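Local coordinates for protein mitochondrial enolase superfamily member 1 (Homo sapiens, PDB 4A35) that catalyses the magnesium-dependent dehydration of L-fuconate to 2-keto-3-deoxy-L-fuconate, a step in the breakdown of L-fucose, at residues M29-V41 / C53-V67. Sequence-based numbering, arbitrary orientation.
Sequences MHTDPDYSAAYVV and CGITFTLGKGTEVVV. With EDO (1,2-ethanediol), chain F.
F57 turns the edge of its ring onto one face of the Y35 ring, a T-shaped pair with planes at 84° and F57 CZ 3.8 Å from Y35 CD1. An edge of F57 carries C-H groups that fit the pi face of Y35, a residue that probably binds substrate, as inferred from relatives. Beyond it, L59 spreads its two methyls, CD1 reaching H30 CD2 at 3.5 Å and CD2 lying against P33 CB. On the same face of the antiparallel hairpin as F57, Y39 has CG anti to its backbone N (chi1 -178°), which lays the ring along strand 53-58: I55 CG2 meets its edge 3.6 Å from Y39 CD1, and C53 CB lies near CE1. The Y39 hydroxyl bonds to the backbone N of M419, so an alanine here would probably leave that amide without its acceptor and open a gap beside I55 and C53. On the opposite face helix 63-67 lies close over A38, whose methyl carbon CB fits against V66 CG1 at 3.7 Å; S36 CB sits 3.5 Å from T63 OG1. That hydroxyl bonds to G60 O at 2.7 Å, fastening the type II turn that leads into the helix. Strand 36-44 is the middle of the three-stranded sheet of the enolase-type N-terminal domain; V40 and T56 pack on helix 110-131, I55 and F57 on helix 362-377, and W104 of the second subunit meets H30, F57 and L59.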
ATOM      1  N   MET A  29      -7.802 -16.046   6.989  1.00 17.72           N
ATOM      2  CA  MET A  29      -6.929 -15.533   5.940  1.00 17.74           C
ATOM      3  C   MET A  29      -5.451 -15.937   6.155  1.00 23.21           C
ATOM      4  O   MET A  29      -4.785 -16.385   5.200  1.00 19.92           O
ATOM      5  CB  MET A  29      -7.090 -13.996   5.857  1.00 19.03           C
ATOM      6  CG  MET A  29      -6.373 -13.378   4.660  1.00 21.64           C
ATOM      7  SD  MET A  29      -7.092 -13.829   3.039  1.00 24.12           S
ATOM      8  CE  MET A  29      -8.376 -12.524   2.901  1.00 21.59           C
ATOM      9  N   HIS A  30      -4.932 -15.696   7.354  1.00 19.69           N
ATOM     10  CA  HIS A  30      -3.552 -16.024   7.781  1.00 19.69           C
ATOM     11  C   HIS A  30      -3.625 -17.326   8.627  1.00 22.21           C
ATOM     12  O   HIS A  30      -3.949 -17.297   9.808  1.00 22.06           O
ATOM     13  CB  HIS A  30      -2.959 -14.840   8.569  1.00 19.25           C
ATOM     14  CG  HIS A  30      -3.313 -13.515   7.951  1.00 21.44           C
ATOM     15  ND1 HIS A  30      -4.407 -12.783   8.398  1.00 23.47           N
ATOM     16  CD2 HIS A  30      -2.775 -12.886   6.882  1.00 21.23           C
ATOM     17  CE1 HIS A  30      -4.452 -11.685   7.642  1.00 22.08           C
ATOM     18  NE2 HIS A  30      -3.508 -11.703   6.700  1.00 21.79           N
ATOM     19  N   THR A  31      -3.488 -18.452   7.965  1.00 18.61           N
ATOM     20  CA  THR A  31      -3.740 -19.745   8.595  1.00 20.57           C
ATOM     21  C   THR A  31      -2.513 -20.307   9.358  1.00 23.59           C
ATOM     22  O   THR A  31      -2.654 -21.341  10.006  1.00 24.85           O
ATOM     23  CB  THR A  31      -4.233 -20.781   7.552  1.00 26.57           C
ATOM     24  OG1 THR A  31      -3.120 -21.227   6.784  1.00 26.35           O
ATOM     25  CG2 THR A  31      -5.420 -20.267   6.665  1.00 26.68           C
ATOM     26  N   ASP A  32      -1.301 -19.696   9.219  1.00 20.53           N
ATOM     27  CA  ASP A  32      -0.077 -20.269   9.845  1.00 20.22           C
ATOM     28  C   ASP A  32       0.951 -19.156  10.218  1.00 22.93           C
ATOM     29  O   ASP A  32       2.136 -19.231   9.822  1.00 22.21           O
ATOM     30  CB  ASP A  32       0.556 -21.255   8.811  1.00 23.32           C
ATOM     31  CG  ASP A  32       1.088 -20.662   7.490  1.00 32.76           C
ATOM     32  OD1 ASP A  32       0.762 -19.448   7.166  1.00 26.62           O
ATOM     33  OD2 ASP A  32       1.875 -21.363   6.802  1.00 39.47           O
ATOM     34  N   PRO A  33       0.544 -18.102  10.956  1.00 20.40           N
ATOM     35  CA  PRO A  33       1.485 -16.994  11.158  1.00 19.31           C
ATOM     36  C   PRO A  33       2.579 -17.365  12.149  1.00 20.73           C
ATOM     37  O   PRO A  33       2.348 -18.104  13.095  1.00 22.47           O
ATOM     38  CB  PRO A  33       0.591 -15.884  11.729  1.00 20.97           C
ATOM     39  CG  PRO A  33      -0.502 -16.619  12.447  1.00 26.74           C
ATOM     40  CD  PRO A  33      -0.793 -17.764  11.500  1.00 21.57           C
ATOM     41  N   ASP A  34       3.761 -16.779  11.941  1.00 17.57           N
ATOM     42  CA  ASP A  34       4.875 -16.792  12.872  1.00 16.50           C
ATOM     43  C   ASP A  34       5.027 -15.327  13.289  1.00 19.82           C
ATOM     44  O   ASP A  34       5.627 -14.520  12.558  1.00 20.12           O
ATOM     45  CB  ASP A  34       6.152 -17.351  12.204  1.00 17.25           C
ATOM     46  CG  ASP A  34       6.079 -18.847  11.964  1.00 21.62           C
ATOM     47  OD1 ASP A  34       5.636 -19.558  12.866  1.00 23.09           O
ATOM     48  OD2 ASP A  34       6.493 -19.301  10.853  1.00 23.27           O
ATOM     49  N   TYR A  35       4.439 -14.968  14.421  1.00 17.67           N
ATOM     50  CA  TYR A  35       4.487 -13.592  14.920  1.00 18.13           C
ATOM     51  C   TYR A  35       5.933 -13.125  14.981  1.00 19.76           C
ATOM     52  O   TYR A  35       6.784 -13.717  15.664  1.00 18.65           O
ATOM     53  CB  TYR A  35       3.842 -13.534  16.310  1.00 18.09           C
ATOM     54  CG  TYR A  35       2.333 -13.630  16.328  1.00 20.80           C
ATOM     55  CD1 TYR A  35       1.605 -13.865  15.155  1.00 22.39           C
ATOM     56  CD2 TYR A  35       1.624 -13.492  17.517  1.00 22.84           C
ATOM     57  CE1 TYR A  35       0.201 -13.952  15.173  1.00 21.86           C
ATOM     58  CE2 TYR A  35       0.223 -13.541  17.539  1.00 23.81           C
ATOM     59  CZ  TYR A  35      -0.482 -13.725  16.357  1.00 24.95           C
ATOM     60  OH  TYR A  35      -1.857 -13.795  16.381  1.00 23.42           O
ATOM     61  N   SER A  36       6.201 -12.030  14.297  1.00 16.68           N
ATOM     62  CA  SER A  36       7.556 -11.518  14.138  1.00 17.04           C
ATOM     63  C   SER A  36       7.623 -10.002  14.199  1.00 20.43           C
ATOM     64  O   SER A  36       6.588  -9.311  14.115  1.00 18.86           O
ATOM     65  CB  SER A  36       8.103 -11.979  12.779  1.00 18.94           C
ATOM     66  OG  SER A  36       8.120 -13.393  12.729  1.00 18.01           O
ATOM     67  N   ALA A  37       8.868  -9.481  14.252  1.00 16.65           N
ATOM     68  CA  ALA A  37       9.051  -8.042  14.242  1.00 15.82           C
ATOM     69  C   ALA A  37      10.394  -7.647  13.674  1.00 19.33           C
ATOM     70  O   ALA A  37      11.395  -8.381  13.812  1.00 19.81           O
ATOM     71  CB  ALA A  37       8.950  -7.496  15.693  1.00 16.44           C
ATOM     72  N   ALA A  38      10.420  -6.476  13.031  1.00 14.73           N
ATOM     73  CA  ALA A  38      11.694  -5.806  12.703  1.00 14.70           C
ATOM     74  C   ALA A  38      11.990  -4.960  13.964  1.00 20.43           C
ATOM     75  O   ALA A  38      11.180  -4.087  14.327  1.00 21.66           O
ATOM     76  CB  ALA A  38      11.539  -4.939  11.450  1.00 15.05           C
ATOM     77  N   TYR A  39      13.036  -5.313  14.703  1.00 16.32           N
ATOM     78  CA  TYR A  39      13.349  -4.645  15.986  1.00 15.16           C
ATOM     79  C   TYR A  39      14.460  -3.666  15.776  1.00 20.25           C
ATOM     80  O   TYR A  39      15.576  -4.063  15.386  1.00 20.19           O
ATOM     81  CB  TYR A  39      13.741  -5.683  17.040  1.00 16.15           C
ATOM     82  CG  TYR A  39      14.027  -5.078  18.400  1.00 17.02           C
ATOM     83  CD1 TYR A  39      13.037  -4.366  19.091  1.00 20.37           C
ATOM     84  CD2 TYR A  39      15.254  -5.269  19.025  1.00 17.77           C
ATOM     85  CE1 TYR A  39      13.272  -3.846  20.359  1.00 21.69           C
ATOM     86  CE2 TYR A  39      15.516  -4.722  20.289  1.00 19.63           C
ATOM     87  CZ  TYR A  39      14.502  -4.044  20.968  1.00 20.16           C
ATOM     88  OH  TYR A  39      14.718  -3.522  22.222  1.00 21.51           O
ATOM     89  N   VAL A  40      14.154  -2.378  16.046  1.00 16.13           N
ATOM     90  CA  VAL A  40      15.064  -1.266  15.852  1.00 15.39           C
ATOM     91  C   VAL A  40      15.594  -0.747  17.182  1.00 20.90           C
ATOM     92  O   VAL A  40      14.802  -0.490  18.098  1.00 19.00           O
ATOM     93  CB  VAL A  40      14.330  -0.125  15.075  1.00 18.18           C
ATOM     94  CG1 VAL A  40      15.250   1.099  14.900  1.00 17.85           C
ATOM     95  CG2 VAL A  40      13.799  -0.622  13.723  1.00 17.82           C
ATOM     96  N   VAL A  41      16.902  -0.471  17.239  1.00 20.23           N
ATOM     97  CA  VAL A  41      17.509   0.176  18.399  1.00 18.86           C
ATOM     98  C   VAL A  41      18.348   1.367  17.914  1.00 22.38           C
ATOM     99  O   VAL A  41      19.221   1.236  17.046  1.00 21.37           O
ATOM    100  CB  VAL A  41      18.306  -0.780  19.318  1.00 20.10           C
ATOM    101  CG1 VAL A  41      18.919  -0.039  20.525  1.00 21.21           C
ATOM    102  CG2 VAL A  41      17.442  -1.949  19.776  1.00 19.12           C
ATOM    103  N   CYS A  53      14.028   2.128  21.363  1.00 19.90           N
ATOM    104  CA  CYS A  53      13.668   0.843  20.783  1.00 20.23           C
ATOM    105  C   CYS A  53      12.378   0.974  19.966  1.00 20.68           C
ATOM    106  O   CYS A  53      11.440   1.653  20.374  1.00 19.86           O
ATOM    107  CB  CYS A  53      13.543  -0.214  21.870  1.00 19.89           C
ATOM    108  SG  CYS A  53      14.990  -0.307  22.965  1.00 23.57           S
ATOM    109  N   GLY A  54      12.323   0.283  18.851  1.00 17.09           N
ATOM    110  CA  GLY A  54      11.151   0.367  17.996  1.00 18.37           C
ATOM    111  C   GLY A  54      10.875  -0.970  17.369  1.00 22.83           C
ATOM    112  O   GLY A  54      11.788  -1.785  17.175  1.00 21.13           O
ATOM    113  N   ILE A  55       9.605  -1.192  17.058  1.00 19.74           N
ATOM    114  CA  ILE A  55       9.145  -2.395  16.382  1.00 18.42           C
ATOM    115  C   ILE A  55       8.101  -2.064  15.322  1.00 19.01           C
ATOM    116  O   ILE A  55       7.448  -1.009  15.332  1.00 17.03           O
ATOM    117  CB  ILE A  55       8.510  -3.432  17.396  1.00 20.93           C
ATOM    118  CG1 ILE A  55       7.255  -2.824  18.122  1.00 19.25           C
ATOM    119  CG2 ILE A  55       9.536  -4.073  18.362  1.00 23.16           C
ATOM    120  CD1 ILE A  55       6.293  -3.849  18.819  1.00 24.27           C
ATOM    121  N   THR A  56       7.952  -3.017  14.410  1.00 17.29           N
ATOM    122  CA  THR A  56       6.839  -3.163  13.494  1.00 16.89           C
ATOM    123  C   THR A  56       6.554  -4.648  13.456  1.00 20.01           C
ATOM    124  O   THR A  56       7.482  -5.438  13.517  1.00 19.59           O
ATOM    125  CB  THR A  56       6.950  -2.482  12.142  1.00 19.33           C
ATOM    126  OG1 THR A  56       5.603  -2.477  11.602  1.00 18.14           O
ATOM    127  CG2 THR A  56       7.903  -3.209  11.174  1.00 14.01           C
ATOM    128  N   PHE A  57       5.292  -5.016  13.359  1.00 15.57           N
ATOM    129  CA  PHE A  57       4.867  -6.420  13.438  1.00 14.99           C
ATOM    130  C   PHE A  57       4.604  -7.051  12.062  1.00 17.41           C
ATOM    131  O   PHE A  57       3.993  -6.429  11.170  1.00 16.08           O
ATOM    132  CB  PHE A  57       3.588  -6.458  14.260  1.00 16.00           C
ATOM    133  CG  PHE A  57       2.835  -7.766  14.284  1.00 17.99           C
ATOM    134  CD1 PHE A  57       3.422  -8.921  14.820  1.00 19.68           C
ATOM    135  CD2 PHE A  57       1.548  -7.856  13.751  1.00 18.25           C
ATOM    136  CE1 PHE A  57       2.712 -10.130  14.873  1.00 19.19           C
ATOM    137  CE2 PHE A  57       0.843  -9.075  13.779  1.00 20.92           C
ATOM    138  CZ  PHE A  57       1.440 -10.210  14.323  1.00 19.01           C
ATOM    139  N   THR A  58       5.041  -8.295  11.918  1.00 14.87           N
ATOM    140  CA  THR A  58       4.830  -9.079  10.695  1.00 15.12           C
ATOM    141  C   THR A  58       4.400 -10.509  11.082  1.00 17.79           C
ATOM    142  O   THR A  58       4.469 -10.883  12.251  1.00 18.54           O
ATOM    143  CB  THR A  58       6.053  -9.135   9.741  1.00 17.45           C
ATOM    144  OG1 THR A  58       6.982 -10.079  10.309  1.00 21.37           O
ATOM    145  CG2 THR A  58       6.704  -7.741   9.450  1.00 18.05           C
ATOM    146  N   LEU A  59       4.098 -11.319  10.051  1.00 15.76           N
ATOM    147  CA  LEU A  59       3.706 -12.708  10.246  1.00 16.08           C
ATOM    148  C   LEU A  59       4.832 -13.714   9.903  1.00 18.46           C
ATOM    149  O   LEU A  59       4.567 -14.907   9.795  1.00 18.20           O
ATOM    150  CB  LEU A  59       2.463 -13.025   9.425  1.00 15.98           C
ATOM    151  CG  LEU A  59       1.219 -12.186   9.746  1.00 18.60           C
ATOM    152  CD1 LEU A  59      -0.009 -12.750   9.001  1.00 17.69           C
ATOM    153  CD2 LEU A  59       1.004 -12.072  11.260  1.00 17.56           C
ATOM    154  N   GLY A  60       6.068 -13.254   9.815  1.00 16.71           N
ATOM    155  CA  GLY A  60       7.190 -14.140   9.579  1.00 18.13           C
ATOM    156  C   GLY A  60       7.885 -13.831   8.280  1.00 20.49           C
ATOM    157  O   GLY A  60       8.725 -12.923   8.231  1.00 18.11           O
ATOM    158  N   LYS A  61       7.523 -14.559   7.199  1.00 17.47           N
ATOM    159  CA  LYS A  61       8.120 -14.265   5.915  0.99 18.06           C
ATOM    160  C   LYS A  61       7.826 -12.796   5.561  1.00 18.84           C
ATOM    161  O   LYS A  61       6.731 -12.314   5.784  1.00 18.88           O
ATOM    162  CB  LYS A  61       7.567 -15.197   4.813  0.99 19.40           C
ATOM    163  CG  LYS A  61       7.997 -16.664   4.996  0.99 26.34           C
ATOM    164  CD  LYS A  61       7.255 -17.470   3.969  1.00 32.96           C
ATOM    165  CE  LYS A  61       7.367 -18.956   4.094  1.00 55.74           C
ATOM    166  NZ  LYS A  61       6.129 -19.514   4.692  1.00 62.86           N
ATOM    167  N   GLY A  62       8.834 -12.111   5.068  1.00 17.61           N
ATOM    168  CA  GLY A  62       8.728 -10.701   4.682  1.00 17.00           C
ATOM    169  C   GLY A  62       9.335  -9.776   5.691  1.00 17.71           C
ATOM    170  O   GLY A  62       9.578  -8.610   5.381  1.00 17.37           O
ATOM    171  N   THR A  63       9.679 -10.297   6.901  1.00 15.98           N
ATOM    172  CA  THR A  63      10.315  -9.455   7.920  1.00 15.94           C
ATOM    173  C   THR A  63      11.663  -8.936   7.384  1.00 17.48           C
ATOM    174  O   THR A  63      11.994  -7.781   7.639  1.00 17.07           O
ATOM    175  CB  THR A  63      10.531 -10.218   9.269  1.00 17.87           C
ATOM    176  OG1 THR A  63       9.265 -10.753   9.740  1.00 16.89           O
ATOM    177  CG2 THR A  63      11.073  -9.269  10.350  1.00 18.26           C
ATOM    178  N   GLU A  64      12.410  -9.790   6.635  1.00 15.49           N
ATOM    179  CA  GLU A  64      13.703  -9.396   6.050  1.00 15.35           C
ATOM    180  C   GLU A  64      13.510  -8.205   5.041  1.00 17.88           C
ATOM    181  O   GLU A  64      14.416  -7.384   4.878  1.00 17.33           O
ATOM    182  CB  GLU A  64      14.404 -10.607   5.408  1.00 16.66           C
ATOM    183  CG  GLU A  64      13.867 -11.042   4.037  1.00 17.78           C
ATOM    184  CD  GLU A  64      12.571 -11.827   3.994  1.00 19.67           C
ATOM    185  OE1 GLU A  64      11.850 -11.884   5.017  1.00 17.82           O
ATOM    186  OE2 GLU A  64      12.196 -12.264   2.874  1.00 19.81           O
ATOM    187  N   VAL A  65      12.341  -8.135   4.344  1.00 15.09           N
ATOM    188  CA  VAL A  65      12.053  -7.035   3.401  1.00 14.66           C
ATOM    189  C   VAL A  65      11.883  -5.701   4.183  1.00 18.56           C
ATOM    190  O   VAL A  65      12.389  -4.616   3.775  1.00 16.28           O
ATOM    191  CB  VAL A  65      10.830  -7.384   2.492  1.00 16.79           C
ATOM    192  CG1 VAL A  65      10.598  -6.280   1.473  1.00 14.58           C
ATOM    193  CG2 VAL A  65      11.005  -8.744   1.801  1.00 18.37           C
ATOM    194  N   VAL A  66      11.158  -5.773   5.307  1.00 14.81           N
ATOM    195  CA  VAL A  66      10.964  -4.637   6.236  1.00 15.89           C
ATOM    196  C   VAL A  66      12.350  -4.172   6.772  1.00 16.18           C
ATOM    197  O   VAL A  66      12.662  -2.965   6.750  1.00 14.38           O
ATOM    198  CB  VAL A  66       9.958  -4.980   7.370  1.00 17.77           C
ATOM    199  CG1 VAL A  66       9.851  -3.837   8.363  1.00 16.71           C
ATOM    200  CG2 VAL A  66       8.571  -5.338   6.793  1.00 17.86           C
ATOM    201  N   VAL A  67      13.186  -5.125   7.257  1.00 17.17           N
ATOM    202  CA  VAL A  67      14.550  -4.839   7.723  1.00 18.16           C
ATOM    203  C   VAL A  67      15.311  -4.061   6.614  1.00 19.42           C
ATOM    204  O   VAL A  67      15.910  -3.028   6.893  1.00 17.40           O
ATOM    205  CB  VAL A  67      15.293  -6.142   8.175  1.00 19.75           C
ATOM    206  CG1 VAL A  67      16.795  -5.887   8.361  1.00 19.93           C
ATOM    207  CG2 VAL A  67      14.669  -6.671   9.468  1.00 18.96           C
TER
HETATM  208  C1  EDO F1449       7.960 -22.297  11.763  1.00 33.84           C
HETATM  209  O1  EDO F1449       7.645 -21.579  10.591  1.00 33.66           O
HETATM  210  C2  EDO F1449       8.576 -23.623  11.302  1.00 38.61           C
HETATM  211  O2  EDO F1449       9.732 -23.303  10.518  1.00 43.69           O